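Local coordinates for hypothetical protein Atu0492 (Agrobacterium tumefaciens, PDB 2GMY), which is of unknown function but, as a member of the carboxymuconolactone decarboxylase family with an AhpD-like fold, probably takes part in antioxidant defence, at residues Q67-R76 with V80-G90. Numbering follows the deposited sequence.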
# COMPACT_ATOMS: atom_id res chain seq x y z
N GLN A 67 -30.48 -0.59 -1.13
CA GLN A 67 -29.49 -1.43 -0.47
C GLN A 67 -28.43 -1.89 -1.48
O GLN A 67 -27.24 -1.80 -1.22
CB GLN A 67 -30.19 -2.63 0.13
CG GLN A 67 -29.54 -3.17 1.36
CD GLN A 67 -30.41 -4.18 2.07
OE1 GLN A 67 -31.11 -4.99 1.44
NE2 GLN A 67 -30.36 -4.15 3.39
N TRP A 68 -28.89 -2.37 -2.63
CA TRP A 68 -27.98 -2.79 -3.70
C TRP A 68 -27.03 -1.66 -4.07
O TRP A 68 -25.83 -1.88 -4.30
CB TRP A 68 -28.82 -3.19 -4.91
CG TRP A 68 -28.11 -3.85 -6.06
CD1 TRP A 68 -28.02 -5.19 -6.30
CD2 TRP A 68 -27.46 -3.20 -7.16
NE1 TRP A 68 -27.34 -5.42 -7.48
CE2 TRP A 68 -26.99 -4.21 -8.03
CE3 TRP A 68 -27.23 -1.86 -7.50
CZ2 TRP A 68 -26.31 -3.94 -9.21
CZ3 TRP A 68 -26.54 -1.57 -8.69
CH2 TRP A 68 -26.09 -2.61 -9.53
N ILE A 69 -27.57 -0.45 -4.16
CA ILE A 69 -26.80 0.76 -4.50
C ILE A 69 -25.84 1.17 -3.38
O ILE A 69 -24.63 1.33 -3.61
CB ILE A 69 -27.77 1.92 -4.82
CG1 ILE A 69 -28.55 1.62 -6.11
CG2 ILE A 69 -27.03 3.25 -4.92
CD1 ILE A 69 -29.69 2.64 -6.37
N ASN A 70 -26.36 1.30 -2.16
CA ASN A 70 -25.54 1.79 -1.04
C ASN A 70 -24.49 0.84 -0.52
O ASN A 70 -23.48 1.29 0.04
CB ASN A 70 -26.43 2.23 0.10
CG ASN A 70 -27.04 3.57 -0.17
OD1 ASN A 70 -28.24 3.67 -0.43
ND2 ASN A 70 -26.22 4.61 -0.16
N LEU A 71 -24.68 -0.46 -0.68
CA LEU A 71 -23.73 -1.41 -0.14
C LEU A 71 -22.60 -1.75 -1.11
O LEU A 71 -21.73 -2.53 -0.80
CB LEU A 71 -24.44 -2.67 0.34
CG LEU A 71 -25.17 -2.53 1.68
CD1 LEU A 71 -26.09 -3.65 1.82
CD2 LEU A 71 -24.19 -2.54 2.82
N MET A 72 -22.62 -1.12 -2.27
CA MET A 72 -21.64 -1.47 -3.27
C MET A 72 -20.24 -1.10 -2.86
O MET A 72 -19.29 -1.65 -3.34
CB MET A 72 -21.94 -0.84 -4.61
CG MET A 72 -21.01 -1.41 -5.59
SD MET A 72 -21.81 -2.83 -6.28
CE MET A 72 -22.30 -1.86 -7.64
N SER A 73 -20.13 -0.10 -2.00
CA SER A 73 -18.84 0.36 -1.55
C SER A 73 -18.20 -0.68 -0.64
O SER A 73 -17.02 -0.64 -0.42
CB SER A 73 -18.97 1.69 -0.82
OG SER A 73 -19.73 1.55 0.34
N VAL A 74 -19.00 -1.61 -0.14
CA VAL A 74 -18.58 -2.57 0.88
C VAL A 74 -19.15 -3.97 0.57
O VAL A 74 -19.49 -4.75 1.46
CB VAL A 74 -19.00 -2.09 2.32
CG1 VAL A 74 -18.24 -0.82 2.70
CG2 VAL A 74 -20.50 -1.85 2.41
N TRP A 75 -19.19 -4.29 -0.72
CA TRP A 75 -19.93 -5.47 -1.17
C TRP A 75 -19.46 -6.79 -0.60
O TRP A 75 -20.26 -7.71 -0.49
CB TRP A 75 -19.91 -5.54 -2.70
CG TRP A 75 -18.56 -5.85 -3.24
CD1 TRP A 75 -17.57 -4.96 -3.59
CD2 TRP A 75 -18.04 -7.16 -3.51
NE1 TRP A 75 -16.46 -5.65 -4.06
CE2 TRP A 75 -16.72 -6.99 -4.02
CE3 TRP A 75 -18.56 -8.45 -3.36
CZ2 TRP A 75 -15.92 -8.07 -4.38
CZ3 TRP A 75 -17.76 -9.52 -3.72
CH2 TRP A 75 -16.46 -9.33 -4.23
N ARG A 76 -18.17 -6.90 -0.27
CA ARG A 76 -17.64 -8.21 0.11
C ARG A 76 -18.35 -8.74 1.34
O ARG A 76 -18.54 -9.94 1.47
CB ARG A 76 -16.14 -8.17 0.36
CG ARG A 76 -15.33 -8.00 -0.88
CD ARG A 76 -13.90 -8.50 -0.71
NE ARG A 76 -13.16 -8.29 -1.95
CZ ARG A 76 -12.96 -9.21 -2.89
NH1 ARG A 76 -13.42 -10.45 -2.74
NH2 ARG A 76 -12.28 -8.89 -3.97
N VAL A 80 -26.54 -8.87 0.23
CA VAL A 80 -27.50 -8.44 -0.80
C VAL A 80 -27.20 -9.00 -2.20
O VAL A 80 -28.13 -9.30 -2.97
CB VAL A 80 -27.74 -6.90 -0.81
CG1 VAL A 80 -26.54 -6.16 -1.30
CG2 VAL A 80 -28.94 -6.53 -1.68
N TYR A 81 -25.92 -9.19 -2.52
CA TYR A 81 -25.50 -9.60 -3.87
C TYR A 81 -25.61 -11.11 -4.13
O TYR A 81 -25.26 -11.92 -3.26
CB TYR A 81 -24.09 -9.07 -4.19
CG TYR A 81 -24.07 -7.59 -3.95
CD1 TYR A 81 -24.74 -6.71 -4.81
CD2 TYR A 81 -23.47 -7.06 -2.81
CE1 TYR A 81 -24.78 -5.34 -4.55
CE2 TYR A 81 -23.48 -5.70 -2.54
CZ TYR A 81 -24.15 -4.84 -3.42
OH TYR A 81 -24.19 -3.50 -3.16
N THR A 82 -26.08 -11.46 -5.32
CA THR A 82 -26.14 -12.86 -5.74
C THR A 82 -24.73 -13.42 -5.97
O THR A 82 -23.77 -12.66 -6.10
CB THR A 82 -26.93 -13.00 -7.06
OG1 THR A 82 -26.15 -12.47 -8.13
CG2 THR A 82 -28.28 -12.26 -6.99
N GLU A 83 -24.60 -14.74 -6.06
CA GLU A 83 -23.27 -15.31 -6.30
C GLU A 83 -22.71 -14.83 -7.64
O GLU A 83 -21.52 -14.55 -7.75
CB GLU A 83 -23.29 -16.84 -6.21
CG GLU A 83 -23.50 -17.35 -4.77
CD GLU A 83 -22.51 -16.73 -3.76
OE1 GLU A 83 -21.28 -16.82 -3.99
OE2 GLU A 83 -22.97 -16.16 -2.73
N GLN A 84 -23.57 -14.71 -8.64
CA GLN A 84 -23.15 -14.19 -9.94
C GLN A 84 -22.66 -12.74 -9.81
O GLN A 84 -21.61 -12.41 -10.35
CB GLN A 84 -24.30 -14.24 -10.93
CG GLN A 84 -23.91 -13.77 -12.31
CD GLN A 84 -25.02 -13.97 -13.32
OE1 GLN A 84 -26.20 -13.80 -13.01
NE2 GLN A 84 -24.64 -14.29 -14.57
N GLU A 85 -23.42 -11.90 -9.11
CA GLU A 85 -22.99 -10.51 -8.87
C GLU A 85 -21.66 -10.46 -8.12
O GLU A 85 -20.78 -9.64 -8.45
CB GLU A 85 -24.05 -9.72 -8.10
CG GLU A 85 -25.27 -9.44 -8.94
CD GLU A 85 -26.41 -8.81 -8.16
OE1 GLU A 85 -26.60 -9.13 -6.97
OE2 GLU A 85 -27.14 -7.99 -8.76
N ARG A 86 -21.50 -11.33 -7.12
CA ARG A 86 -20.22 -11.40 -6.40
C ARG A 86 -19.06 -11.77 -7.29
O ARG A 86 -17.95 -11.25 -7.14
CB ARG A 86 -20.28 -12.36 -5.21
CG ARG A 86 -21.23 -11.89 -4.14
CD ARG A 86 -21.23 -12.85 -2.96
NE ARG A 86 -19.99 -12.75 -2.18
CZ ARG A 86 -19.73 -11.78 -1.30
NH1 ARG A 86 -20.61 -10.81 -1.07
NH2 ARG A 86 -18.56 -11.78 -0.66
N ALA A 87 -19.30 -12.68 -8.23
CA ALA A 87 -18.27 -13.10 -9.17
C ALA A 87 -17.86 -11.91 -10.02
O ALA A 87 -16.68 -11.64 -10.23
CB ALA A 87 -18.79 -14.22 -10.03
N LEU A 88 -18.85 -11.17 -10.50
CA LEU A 88 -18.59 -9.99 -11.31
C LEU A 88 -17.85 -8.92 -10.51
O LEU A 88 -16.85 -8.38 -10.96
CB LEU A 88 -19.91 -9.45 -11.87
CG LEU A 88 -19.85 -8.21 -12.77
CD1 LEU A 88 -18.82 -8.36 -13.89
CD2 LEU A 88 -21.24 -7.90 -13.33
N LEU A 89 -18.33 -8.64 -9.29
CA LEU A 89 -17.70 -7.63 -8.42
C LEU A 89 -16.22 -7.94 -8.15
O LEU A 89 -15.37 -7.05 -8.19
CB LEU A 89 -18.47 -7.51 -7.10
CG LEU A 89 -19.79 -6.75 -7.22
CD1 LEU A 89 -20.75 -7.12 -6.10
CD2 LEU A 89 -19.54 -5.23 -7.26
N GLY A 90 -15.91 -9.22 -7.90
CA GLY A 90 -14.51 -9.63 -7.70
C GLY A 90 -13.63 -9.26 -8.89
O GLY A 90 -12.47 -8.83 -8.72
O HOH W 1 -11.16 -9.28 -6.41
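The carbonyl O of Trp-68 takes a short hydrogen bond, 2.6 Å, from the OH of Tyr-81, so that a tyrosine reaching across from the loop before helix 83-96 ties up a backbone acceptor of helix 66-70. CE1 of the same phenol lies 3.7 Å from CD1 of Trp-68, over one face of the indole, in a T-shaped pair with planes at 62°. At the indole edge, NE1 gives Glu-85 OE2 a nearly straight bond of 2.9 Å, 168° at the hydrogen, that reaches the carboxylate from above its plane. The other oxygen, OE1, accepts from Thr-82 N while Thr-82 OG1 accepts from Glu-85 N: a capping box, whose glutamate thus links the start of helix 83-96 to helix 66-70 within this all-helical, AhpD-like chain. Trp-75, with CG between its backbone N and carbonyl carbon (chi1 69°), lays its ring over Leu-89; CB of the leucine stands 3.5 Å from the six-membered ring's centroid in a CH-pi contact. Arg-76 CG packs on the opposite face, and Asp-93 holds the indole NE1. Bent at chi3, Arg-86 brings NH2 within 2.8 Å of Arg-76 O, its guanidinium face meeting Trp-75 CZ3.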